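Local coordinates for protein aminotransferase, classes I and II (Silicibacter pomeroyi DSS-3, PDB 3H14) that probably transfers the amino group of L-aspartate to 2-oxoglutarate with pyridoxal 5'-phosphate as cofactor, giving oxaloacetate and L-glutamate, at residues G339-D347 with A354-A362. Numbering follows the deposited sequence. Where two conformers were deposited one is given.
Sequences GVAVTPGLD and AGTLRFSYA
Thr-343 and Arg-358 form the hydrogen-bonded antiparallel pair of a beta hairpin, the two middle strands of the small four-stranded sheet in this aminotransferase. Two backbone bonds prove the pairing: Arg-358 N to Thr-343 O is 2.9 Å with 175° at the hydrogen, and Thr-343 N reaches Arg-358 O at a longer 3.2 Å. Two residues further along each strand, past the non-hydrogen-bonded pair Pro-344/Leu-357, Gly-345 N still bonds Thr-356 O, but it sits above that carbonyl's plane and the angle at its hydrogen falls to 142°, evidence that the ladder distorts toward the turn.

Val-342 can be followed outward. Its CB lies 4.1 Å from Arg-358 O; CG1, anti to the carbonyl carbon (chi1 -55°), meets CD1 and CE1 of the Phe-359 ring, while CG2 packs 3.8 Å from Leu-357 CD2. With an alanine here both branches are gone, and the Phe-359 ring and the Leu-357 methyls would probably be left with a gap between them and more freedom to turn. Phe-304 meets the same ring edge-to-face, and Leu-357 also touches Ile-334 of helix 327-338.

The Thr-343 and Arg-358 side chains run side by side on one face. Arginine NH1 bonds Asn-172 OD1, whereas one water ties this pair together: it accepts from Thr-343 OG1 and, in the guanidinium plane, from Arg-358 NE, and donates to Arg-358 O at 2.8 Å.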
ATOM      1  N   GLY A 339      -6.398 -11.075  22.446  1.00 19.16           N
ATOM      2  CA  GLY A 339      -7.029  -9.752  22.305  1.00 18.95           C
ATOM      3  C   GLY A 339      -6.292  -8.838  21.366  1.00 18.08           C
ATOM      4  O   GLY A 339      -6.310  -7.591  21.516  1.00 16.90           O
ATOM      5  N   VAL A 340      -5.641  -9.463  20.381  1.00 18.74           N
ATOM      6  CA  VAL A 340      -4.856  -8.751  19.377  1.00 17.71           C
ATOM      7  C   VAL A 340      -5.346  -9.166  18.009  1.00 17.57           C
ATOM      8  O   VAL A 340      -5.515 -10.350  17.748  1.00 16.98           O
ATOM      9  CB  VAL A 340      -3.320  -8.990  19.493  1.00 17.77           C
ATOM     10  CG1 VAL A 340      -2.575  -8.226  18.411  1.00 17.43           C
ATOM     11  CG2 VAL A 340      -2.774  -8.508  20.861  1.00 17.34           C
ATOM     12  N   ALA A 341      -5.574  -8.171  17.137  1.00 16.37           N
ATOM     13  CA  ALA A 341      -6.058  -8.411  15.770  1.00 16.92           C
ATOM     14  C   ALA A 341      -4.891  -8.355  14.808  1.00 15.76           C
ATOM     15  O   ALA A 341      -4.155  -7.432  14.838  1.00 15.88           O
ATOM     16  CB  ALA A 341      -7.131  -7.363  15.355  1.00 16.17           C
ATOM     17  N   VAL A 342      -4.716  -9.412  14.036  1.00 16.37           N
ATOM     18  CA  VAL A 342      -3.672  -9.505  13.029  1.00 16.84           C
ATOM     19  C   VAL A 342      -4.310 -10.046  11.762  1.00 16.53           C
ATOM     20  O   VAL A 342      -5.414 -10.587  11.807  1.00 17.10           O
ATOM     21  CB  VAL A 342      -2.488 -10.391  13.500  1.00 17.10           C
ATOM     22  CG1 VAL A 342      -1.938  -9.867  14.856  1.00 17.15           C
ATOM     23  CG2 VAL A 342      -2.886 -11.844  13.564  1.00 14.62           C
ATOM     24  N   THR A 343      -3.614  -9.946  10.630  1.00 18.28           N
ATOM     25  CA  THR A 343      -4.201 -10.313   9.339  1.00 18.87           C
ATOM     26  C   THR A 343      -3.586 -11.582   8.761  1.00 18.57           C
ATOM     27  O   THR A 343      -2.384 -11.624   8.552  1.00 17.77           O
ATOM     28  CB  THR A 343      -3.954  -9.215   8.290  1.00 19.69           C
ATOM     29  OG1 THR A 343      -4.461  -7.957   8.791  1.00 25.45           O
ATOM     30  CG2 THR A 343      -4.661  -9.588   6.991  1.00 19.53           C
ATOM     31  N   PRO A 344      -4.408 -12.577   8.442  1.00 17.92           N
ATOM     32  CA  PRO A 344      -3.833 -13.739   7.791  1.00 18.76           C
ATOM     33  C   PRO A 344      -3.223 -13.382   6.426  1.00 19.44           C
ATOM     34  O   PRO A 344      -3.697 -12.453   5.761  1.00 19.30           O
ATOM     35  CB  PRO A 344      -5.024 -14.662   7.586  1.00 19.08           C
ATOM     36  CG  PRO A 344      -6.078 -14.168   8.446  1.00 18.05           C
ATOM     37  CD  PRO A 344      -5.846 -12.744   8.704  1.00 18.46           C
ATOM     38  N   GLY A 345      -2.198 -14.127   6.018  1.00 18.79           N
ATOM     39  CA  GLY A 345      -1.525 -13.884   4.769  1.00 19.64           C
ATOM     40  C   GLY A 345      -2.289 -14.215   3.498  1.00 19.71           C
ATOM     41  O   GLY A 345      -1.884 -13.755   2.426  1.00 20.29           O
ATOM     42  N   LEU A 346      -3.392 -14.976   3.598  1.00 20.61           N
ATOM     43  CA  LEU A 346      -4.104 -15.455   2.409  0.50 21.21           C
ATOM     44  C   LEU A 346      -4.552 -14.341   1.435  1.00 21.64           C
ATOM     45  O   LEU A 346      -4.487 -14.541   0.216  1.00 22.20           O
ATOM     46  CB  LEU A 346      -5.301 -16.321   2.794  0.50 21.75           C
ATOM     47  CG  LEU A 346      -4.942 -17.667   3.419  0.50 22.61           C
ATOM     48  CD1 LEU A 346      -4.993 -17.552   4.958  0.50 21.89           C
ATOM     49  CD2 LEU A 346      -5.870 -18.751   2.917  0.50 24.22           C
ATOM     50  N   ASP A 347      -4.963 -13.182   1.956  1.00 21.21           N
ATOM     51  CA  ASP A 347      -5.357 -12.033   1.085  1.00 21.58           C
ATOM     52  C   ASP A 347      -4.220 -11.545   0.204  1.00 20.72           C
ATOM     53  O   ASP A 347      -4.474 -11.006  -0.879  1.00 21.91           O
ATOM     54  CB  ASP A 347      -5.836 -10.823   1.903  1.00 21.79           C
ATOM     55  CG  ASP A 347      -7.253 -10.989   2.488  1.00 24.14           C
ATOM     56  OD1 ASP A 347      -8.131 -11.662   1.842  1.00 25.70           O
ATOM     57  OD2 ASP A 347      -7.475 -10.414   3.604  1.00 21.27           O
ATOM     58  N   ALA A 354      -1.482 -19.206   3.753  1.00 20.48           N
ATOM     59  CA  ALA A 354      -1.964 -20.014   4.881  1.00 20.85           C
ATOM     60  C   ALA A 354      -0.858 -20.142   5.916  1.00 20.92           C
ATOM     61  O   ALA A 354      -1.124 -20.456   7.100  1.00 22.72           O
ATOM     62  CB  ALA A 354      -2.418 -21.371   4.420  1.00 21.73           C
ATOM     63  N   GLY A 355       0.375 -19.951   5.477  1.00 20.02           N
ATOM     64  CA  GLY A 355       1.552 -20.005   6.363  1.00 19.85           C
ATOM     65  C   GLY A 355       2.167 -18.684   6.734  1.00 19.16           C
ATOM     66  O   GLY A 355       3.317 -18.630   7.199  1.00 19.86           O
ATOM     67  N   THR A 356       1.444 -17.572   6.486  1.00 18.03           N
ATOM     68  CA  THR A 356       2.002 -16.275   6.796  1.00 17.10           C
ATOM     69  C   THR A 356       0.978 -15.374   7.526  1.00 16.09           C
ATOM     70  O   THR A 356      -0.222 -15.621   7.482  1.00 15.67           O
ATOM     71  CB  THR A 356       2.544 -15.544   5.524  1.00 17.46           C
ATOM     72  OG1 THR A 356       1.448 -15.255   4.640  1.00 15.37           O
ATOM     73  CG2 THR A 356       3.550 -16.424   4.725  1.00 17.54           C
ATOM     74  N   LEU A 357       1.502 -14.344   8.180  1.00 17.02           N
ATOM     75  CA  LEU A 357       0.714 -13.309   8.844  1.00 18.61           C
ATOM     76  C   LEU A 357       1.274 -11.931   8.545  1.00 17.99           C
ATOM     77  O   LEU A 357       2.477 -11.761   8.420  1.00 18.70           O
ATOM     78  CB  LEU A 357       0.788 -13.465  10.379  1.00 19.49           C
ATOM     79  CG  LEU A 357      -0.057 -14.424  11.182  1.00 21.90           C
ATOM     80  CD1 LEU A 357       0.248 -14.197  12.658  1.00 21.46           C
ATOM     81  CD2 LEU A 357      -1.553 -14.273  10.960  1.00 20.74           C
ATOM     82  N   ARG A 358       0.402 -10.919   8.525  1.00 17.73           N
ATOM     83  CA  ARG A 358       0.846  -9.534   8.455  1.00 16.91           C
ATOM     84  C   ARG A 358       0.484  -8.822   9.758  1.00 17.54           C
ATOM     85  O   ARG A 358      -0.648  -8.873  10.172  1.00 18.21           O
ATOM     86  CB  ARG A 358       0.193  -8.795   7.278  1.00 17.16           C
ATOM     87  CG  ARG A 358       0.833  -7.454   7.018  1.00 14.02           C
ATOM     88  CD  ARG A 358      -0.002  -6.525   6.133  1.00 17.12           C
ATOM     89  NE  ARG A 358      -1.200  -6.022   6.827  1.00 18.07           N
ATOM     90  CZ  ARG A 358      -2.112  -5.241   6.235  1.00 20.24           C
ATOM     91  NH1 ARG A 358      -1.952  -4.867   4.976  1.00 17.17           N
ATOM     92  NH2 ARG A 358      -3.176  -4.851   6.895  1.00 20.04           N
ATOM     93  N   PHE A 359       1.455  -8.161  10.377  1.00 18.48           N
ATOM     94  CA  PHE A 359       1.229  -7.269  11.500  1.00 19.22           C
ATOM     95  C   PHE A 359       1.296  -5.863  10.977  1.00 19.74           C
ATOM     96  O   PHE A 359       2.133  -5.569  10.136  1.00 20.80           O
ATOM     97  CB  PHE A 359       2.329  -7.410  12.553  1.00 19.86           C
ATOM     98  CG  PHE A 359       2.433  -8.769  13.150  1.00 21.68           C
ATOM     99  CD1 PHE A 359       1.746  -9.074  14.331  1.00 21.46           C
ATOM    100  CD2 PHE A 359       3.197  -9.754  12.536  1.00 22.58           C
ATOM    101  CE1 PHE A 359       1.834 -10.328  14.900  1.00 21.58           C
ATOM    102  CE2 PHE A 359       3.306 -11.022  13.098  1.00 22.41           C
ATOM    103  CZ  PHE A 359       2.629 -11.322  14.277  1.00 22.02           C
ATOM    104  N   SER A 360       0.466  -4.976  11.504  1.00 19.93           N
ATOM    105  CA  SER A 360       0.569  -3.552  11.246  1.00 21.08           C
ATOM    106  C   SER A 360       0.997  -2.873  12.537  1.00 21.06           C
ATOM    107  O   SER A 360       0.513  -3.223  13.585  1.00 23.14           O
ATOM    108  CB  SER A 360      -0.775  -2.975  10.753  1.00 21.87           C
ATOM    109  OG  SER A 360      -0.659  -1.538  10.670  1.00 25.56           O
ATOM    110  N   TYR A 361       1.917  -1.930  12.464  1.00 21.31           N
ATOM    111  CA  TYR A 361       2.323  -1.173  13.641  1.00 21.29           C
ATOM    112  C   TYR A 361       1.993   0.324  13.498  1.00 21.94           C
ATOM    113  O   TYR A 361       2.687   1.168  14.028  1.00 21.97           O
ATOM    114  CB  TYR A 361       3.790  -1.452  14.011  1.00 20.40           C
ATOM    115  CG  TYR A 361       4.856  -1.247  12.957  1.00 19.99           C
ATOM    116  CD1 TYR A 361       5.353  -2.311  12.197  1.00 17.74           C
ATOM    117  CD2 TYR A 361       5.405   0.001  12.739  1.00 17.05           C
ATOM    118  CE1 TYR A 361       6.329  -2.101  11.226  1.00 16.78           C
ATOM    119  CE2 TYR A 361       6.370   0.203  11.794  1.00 20.17           C
ATOM    120  CZ  TYR A 361       6.854  -0.857  11.054  1.00 16.53           C
ATOM    121  OH  TYR A 361       7.815  -0.608  10.110  1.00 17.96           O
ATOM    122  N   ALA A 362       0.878   0.619  12.834  1.00 22.22           N
ATOM    123  CA  ALA A 362       0.479   1.994  12.532  1.00 25.10           C
ATOM    124  C   ALA A 362      -0.185   2.705  13.723  1.00 26.88           C
ATOM    125  O   ALA A 362      -0.394   3.917  13.656  1.00 30.94           O
ATOM    126  CB  ALA A 362      -0.455   2.001  11.331  1.00 24.51           C
TER
HETATM  127  O   HOH W   1      -1.875  -6.393   9.510  1.00 19.59           O